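Local coordinates for integron gene cassette protein HFX_CASS2 (Uncultured bacterium, PDB 3FXH), which is of unknown function but is an all-helical protein encoded by a mobile integron gene cassette and forms a two-chain assembly, at residues Leu41-His54 with Leu112-Cys124. Numbering follows the deposited sequence.
Sequences LVDSGHSMTRDQFH and LKSNALLLAINIC
Phe53 presents one ring face to Ala116 O, which lies off-centre toward the rim, and receives Ile123 CD1 at its edge, 3.6 Å from CZ. With CG anti to the backbone N (chi1 172°), the ring enters a hole between Ala116, Leu119, Ala120 and Ile123, a knob-into-hole fit; the axes of 50-54 and 116-124 run at 43° to each other. The amide of Asn115 is another flat group, and it illustrates how an N-cap can serve two chain segments at once. Its OD1 caps Leu117 N and also accepts from Met48 N at 3.2 Å, the two donors arriving from opposite faces of the amide plane. ND2 donates one hydrogen to His46 O at 3.1 Å, in the plane of that carbonyl and on a lone pair. Next door, Ala116 N bonds to Met48 O at 2.8 Å, nearly straight at 161°. An alanine in place of Asn115 is likely to leave Met48 N and His46 O without these partners and the helix start uncapped. Arg50 NH2 reaches Lys113 O, at the guanidinium edge, at 2.8 Å; Glu108 pairs with both Arg50 and Lys113. The linker and the start of helix 50-58 thus join the first turns of helix 116-131 and the loop before it, with Phe62 of helix 62-69 edge-to-face with Phe53, and Phe98 and Ala102 of helix 88-102 touching the Phe53 side chain.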
loop_
_atom_site.group_PDB
_atom_site.type_symbol
_atom_site.label_atom_id
_atom_site.label_comp_id
_atom_site.label_asym_id
_atom_site.label_seq_id
_atom_site.Cartn_x
_atom_site.Cartn_y
_atom_site.Cartn_z
ATOM N N LEU A 41 1.671 -10.296 -5.580
ATOM C CA LEU A 41 1.289 -11.600 -5.029
ATOM C C LEU A 41 -0.219 -11.671 -4.900
ATOM O O LEU A 41 -0.834 -12.667 -5.259
ATOM C CB LEU A 41 1.929 -11.839 -3.655
ATOM C CG LEU A 41 3.445 -11.937 -3.674
ATOM C CD1 LEU A 41 4.015 -11.969 -2.260
ATOM C CD2 LEU A 41 3.832 -13.201 -4.448
ATOM N N VAL A 42 -0.820 -10.601 -4.386
ATOM C CA VAL A 42 -2.270 -10.574 -4.207
ATOM C C VAL A 42 -2.987 -10.651 -5.553
ATOM O O VAL A 42 -3.998 -11.354 -5.686
ATOM C CB VAL A 42 -2.699 -9.326 -3.402
ATOM C CG1 VAL A 42 -4.208 -9.166 -3.392
ATOM C CG2 VAL A 42 -2.124 -9.412 -1.960
ATOM N N ASP A 43 -2.445 -9.967 -6.559
ATOM C CA ASP A 43 -3.028 -9.999 -7.910
ATOM C C ASP A 43 -3.089 -11.419 -8.460
ATOM O O ASP A 43 -3.960 -11.760 -9.261
ATOM C CB ASP A 43 -2.230 -9.107 -8.870
ATOM C CG ASP A 43 -3.016 -8.735 -10.109
ATOM O OD1 ASP A 43 -4.211 -8.409 -9.985
ATOM O OD2 ASP A 43 -2.439 -8.750 -11.215
ATOM N N SER A 44 -2.155 -12.250 -8.029
ATOM C CA SER A 44 -2.092 -13.623 -8.503
ATOM C C SER A 44 -2.881 -14.568 -7.591
ATOM O O SER A 44 -2.821 -15.787 -7.745
ATOM C CB SER A 44 -0.636 -14.072 -8.579
ATOM O OG SER A 44 0.054 -13.368 -9.593
ATOM N N GLY A 45 -3.601 -13.998 -6.629
ATOM C CA GLY A 45 -4.456 -14.772 -5.750
ATOM C C GLY A 45 -3.758 -15.411 -4.561
ATOM O O GLY A 45 -4.342 -16.268 -3.903
ATOM N N HIS A 46 -2.523 -15.000 -4.273
ATOM C CA HIS A 46 -1.817 -15.535 -3.111
ATOM C C HIS A 46 -2.312 -14.879 -1.835
ATOM O O HIS A 46 -2.801 -13.751 -1.838
ATOM C CB HIS A 46 -0.293 -15.375 -3.237
ATOM C CG HIS A 46 0.272 -15.995 -4.475
ATOM N ND1 HIS A 46 0.273 -17.356 -4.688
ATOM C CD2 HIS A 46 0.829 -15.439 -5.578
ATOM C CE1 HIS A 46 0.814 -17.615 -5.866
ATOM N NE2 HIS A 46 1.163 -16.471 -6.425
ATOM N N SER A 47 -2.168 -15.600 -0.737
ATOM C CA SER A 47 -2.723 -15.163 0.521
ATOM C C SER A 47 -1.801 -15.663 1.614
ATOM O O SER A 47 -1.003 -16.573 1.394
ATOM C CB SER A 47 -4.110 -15.797 0.700
ATOM O OG SER A 47 -4.872 -15.113 1.673
HETATM N N MSE A 48 -1.925 -15.089 2.802
HETATM C CA MSE A 48 -1.230 -15.640 3.959
HETATM C C MSE A 48 -2.166 -15.596 5.158
HETATM O O MSE A 48 -2.977 -14.677 5.270
HETATM C CB MSE A 48 0.042 -14.840 4.252
HETATM C CG MSE A 48 0.818 -15.326 5.491
HETATM SE SE MSE A 48 2.475 -14.304 5.663
HETATM C CE MSE A 48 3.495 -15.071 4.144
ATOM N N THR A 49 -2.050 -16.576 6.049
ATOM C CA THR A 49 -2.872 -16.595 7.257
ATOM C C THR A 49 -2.309 -15.610 8.279
ATOM O O THR A 49 -1.113 -15.349 8.305
ATOM C CB THR A 49 -2.937 -17.997 7.878
ATOM O OG1 THR A 49 -1.643 -18.369 8.364
ATOM C CG2 THR A 49 -3.417 -19.025 6.853
ATOM N N ARG A 50 -3.162 -15.045 9.121
ATOM C CA ARG A 50 -2.655 -14.130 10.142
ATOM C C ARG A 50 -1.637 -14.846 11.036
ATOM O O ARG A 50 -0.630 -14.262 11.453
ATOM C CB ARG A 50 -3.802 -13.535 10.965
ATOM C CG ARG A 50 -4.540 -14.521 11.855
ATOM C CD ARG A 50 -5.619 -13.798 12.649
ATOM N NE ARG A 50 -6.721 -13.348 11.797
ATOM C CZ ARG A 50 -7.574 -12.385 12.130
ATOM N NH1 ARG A 50 -7.445 -11.756 13.293
ATOM N NH2 ARG A 50 -8.565 -12.055 11.306
ATOM N N ASP A 51 -1.874 -16.123 11.308
ATOM C CA ASP A 51 -0.982 -16.844 12.210
ATOM C C ASP A 51 0.432 -16.939 11.637
ATOM O O ASP A 51 1.411 -16.702 12.343
ATOM C CB ASP A 51 -1.537 -18.226 12.577
ATOM C CG ASP A 51 -2.409 -18.192 13.831
ATOM O OD1 ASP A 51 -2.982 -17.122 14.135
ATOM O OD2 ASP A 51 -2.516 -19.230 14.516
ATOM N N GLN A 52 0.539 -17.268 10.354
ATOM C CA GLN A 52 1.852 -17.353 9.732
ATOM C C GLN A 52 2.493 -15.973 9.639
ATOM O O GLN A 52 3.698 -15.833 9.845
ATOM C CB GLN A 52 1.775 -17.998 8.348
ATOM C CG GLN A 52 3.126 -18.144 7.691
ATOM C CD GLN A 52 3.056 -18.831 6.349
ATOM O OE1 GLN A 52 2.335 -18.389 5.447
ATOM N NE2 GLN A 52 3.801 -19.923 6.204
ATOM N N PHE A 53 1.697 -14.950 9.330
ATOM C CA PHE A 53 2.247 -13.613 9.223
ATOM C C PHE A 53 2.840 -13.159 10.560
ATOM O O PHE A 53 3.946 -12.629 10.601
ATOM C CB PHE A 53 1.233 -12.582 8.715
ATOM C CG PHE A 53 1.754 -11.175 8.802
ATOM C CD1 PHE A 53 2.674 -10.719 7.878
ATOM C CD2 PHE A 53 1.407 -10.352 9.864
ATOM C CE1 PHE A 53 3.213 -9.448 7.987
ATOM C CE2 PHE A 53 1.933 -9.087 9.985
ATOM C CZ PHE A 53 2.841 -8.627 9.043
ATOM N N HIS A 54 2.112 -13.376 11.656
ATOM C CA HIS A 54 2.604 -12.955 12.966
ATOM C C HIS A 54 3.841 -13.746 13.403
ATOM O O HIS A 54 4.742 -13.203 14.047
ATOM C CB HIS A 54 1.487 -13.016 14.027
ATOM C CG HIS A 54 0.530 -11.869 13.941
ATOM N ND1 HIS A 54 0.858 -10.594 14.357
ATOM C CD2 HIS A 54 -0.728 -11.792 13.447
ATOM C CE1 HIS A 54 -0.159 -9.781 14.121
ATOM N NE2 HIS A 54 -1.134 -10.483 13.572
ATOM N N LEU A 112 -9.464 -5.705 8.403
ATOM C CA LEU A 112 -9.248 -6.894 7.577
ATOM C C LEU A 112 -9.665 -8.157 8.313
ATOM O O LEU A 112 -9.866 -8.149 9.531
ATOM C CB LEU A 112 -7.770 -7.030 7.211
ATOM C CG LEU A 112 -7.095 -5.912 6.421
ATOM C CD1 LEU A 112 -5.573 -6.046 6.513
ATOM C CD2 LEU A 112 -7.537 -5.940 4.961
ATOM N N LYS A 113 -9.746 -9.258 7.577
ATOM C CA LYS A 113 -10.095 -10.528 8.188
ATOM C C LYS A 113 -9.195 -11.669 7.742
ATOM O O LYS A 113 -8.745 -12.462 8.566
ATOM C CB LYS A 113 -11.563 -10.882 7.887
ATOM C CG LYS A 113 -12.564 -10.192 8.786
ATOM C CD LYS A 113 -12.472 -10.747 10.196
ATOM C CE LYS A 113 -13.277 -9.921 11.189
ATOM N NZ LYS A 113 -12.901 -10.270 12.591
ATOM N N SER A 114 -8.943 -11.756 6.439
ATOM C CA SER A 114 -8.436 -13.004 5.865
ATOM C C SER A 114 -6.975 -12.997 5.418
ATOM O O SER A 114 -6.170 -13.797 5.884
ATOM C CB SER A 114 -9.313 -13.433 4.692
ATOM O OG SER A 114 -10.664 -13.548 5.101
ATOM N N ASN A 115 -6.654 -12.124 4.480
ATOM C CA ASN A 115 -5.360 -12.170 3.839
ATOM C C ASN A 115 -4.348 -11.275 4.566
ATOM O O ASN A 115 -4.380 -10.047 4.427
ATOM C CB ASN A 115 -5.495 -11.755 2.372
ATOM C CG ASN A 115 -4.237 -12.025 1.583
ATOM O OD1 ASN A 115 -3.179 -12.263 2.163
ATOM N ND2 ASN A 115 -4.342 -11.998 0.257
ATOM N N ALA A 116 -3.462 -11.903 5.344
ATOM C CA ALA A 116 -2.461 -11.169 6.119
ATOM C C ALA A 116 -1.418 -10.449 5.256
ATOM O O ALA A 116 -0.709 -9.571 5.755
ATOM C CB ALA A 116 -1.777 -12.084 7.135
ATOM N N LEU A 117 -1.303 -10.799 3.976
ATOM C CA LEU A 117 -0.455 -9.993 3.085
ATOM C C LEU A 117 -0.921 -8.524 3.083
ATOM O O LEU A 117 -0.133 -7.565 2.944
ATOM C CB LEU A 117 -0.480 -10.568 1.670
ATOM C CG LEU A 117 0.162 -11.945 1.498
ATOM C CD1 LEU A 117 0.139 -12.346 0.010
ATOM C CD2 LEU A 117 1.595 -11.941 2.044
ATOM N N LEU A 118 -2.217 -8.341 3.260
ATOM C CA LEU A 118 -2.771 -6.990 3.254
ATOM C C LEU A 118 -2.509 -6.306 4.589
ATOM O O LEU A 118 -2.437 -5.080 4.662
ATOM C CB LEU A 118 -4.280 -7.012 2.927
ATOM C CG LEU A 118 -4.601 -7.716 1.603
ATOM C CD1 LEU A 118 -6.090 -8.057 1.476
ATOM C CD2 LEU A 118 -4.127 -6.827 0.431
ATOM N N LEU A 119 -2.395 -7.087 5.660
ATOM C CA LEU A 119 -1.974 -6.504 6.931
ATOM C C LEU A 119 -0.536 -6.014 6.789
ATOM O O LEU A 119 -0.159 -4.962 7.312
ATOM C CB LEU A 119 -2.074 -7.538 8.055
ATOM C CG LEU A 119 -1.489 -7.233 9.440
ATOM C CD1 LEU A 119 -2.041 -5.950 10.035
ATOM C CD2 LEU A 119 -1.743 -8.400 10.387
ATOM N N ALA A 120 0.265 -6.781 6.064
ATOM C CA ALA A 120 1.655 -6.383 5.819
ATOM C C ALA A 120 1.735 -5.041 5.098
ATOM O O ALA A 120 2.632 -4.230 5.379
ATOM C CB ALA A 120 2.384 -7.459 5.034
ATOM N N ILE A 121 0.831 -4.793 4.164
ATOM C CA ILE A 121 0.825 -3.502 3.468
ATOM C C ILE A 121 0.534 -2.353 4.438
ATOM O O ILE A 121 1.186 -1.299 4.397
ATOM C CB ILE A 121 -0.168 -3.517 2.321
ATOM C CG1 ILE A 121 0.364 -4.428 1.187
ATOM C CG2 ILE A 121 -0.473 -2.111 1.826
ATOM C CD1 ILE A 121 -0.623 -4.639 0.068
ATOM N N ASN A 122 -0.434 -2.555 5.327
ATOM C CA ASN A 122 -0.715 -1.544 6.349
ATOM C C ASN A 122 0.495 -1.290 7.258
ATOM O O ASN A 122 0.802 -0.144 7.579
ATOM C CB ASN A 122 -1.952 -1.932 7.165
ATOM C CG ASN A 122 -3.243 -1.632 6.424
ATOM O OD1 ASN A 122 -3.657 -0.487 6.343
ATOM N ND2 ASN A 122 -3.880 -2.666 5.870
ATOM N N ILE A 123 1.180 -2.360 7.657
ATOM C CA ILE A 123 2.371 -2.230 8.485
ATOM C C ILE A 123 3.467 -1.485 7.707
ATOM O O ILE A 123 4.159 -0.625 8.272
ATOM C CB ILE A 123 2.834 -3.592 9.036
ATOM C CG1 ILE A 123 1.861 -4.048 10.138
ATOM C CG2 ILE A 123 4.252 -3.486 9.636
ATOM C CD1 ILE A 123 2.089 -5.458 10.656
ATOM N N CYS A 124 3.579 -1.758 6.404
ATOM C CA CYS A 124 4.519 -0.985 5.584
ATOM C C CYS A 124 4.308 0.521 5.736
ATOM O O CYS A 124 5.267 1.274 5.790
ATOM C CB CYS A 124 4.439 -1.371 4.113
ATOM S SG CYS A 124 5.250 -2.955 3.758
HETATM O O HOH W 1 -5.909 -15.024 8.398
HETATM O O HOH W 2 -7.971 -15.191 9.570
#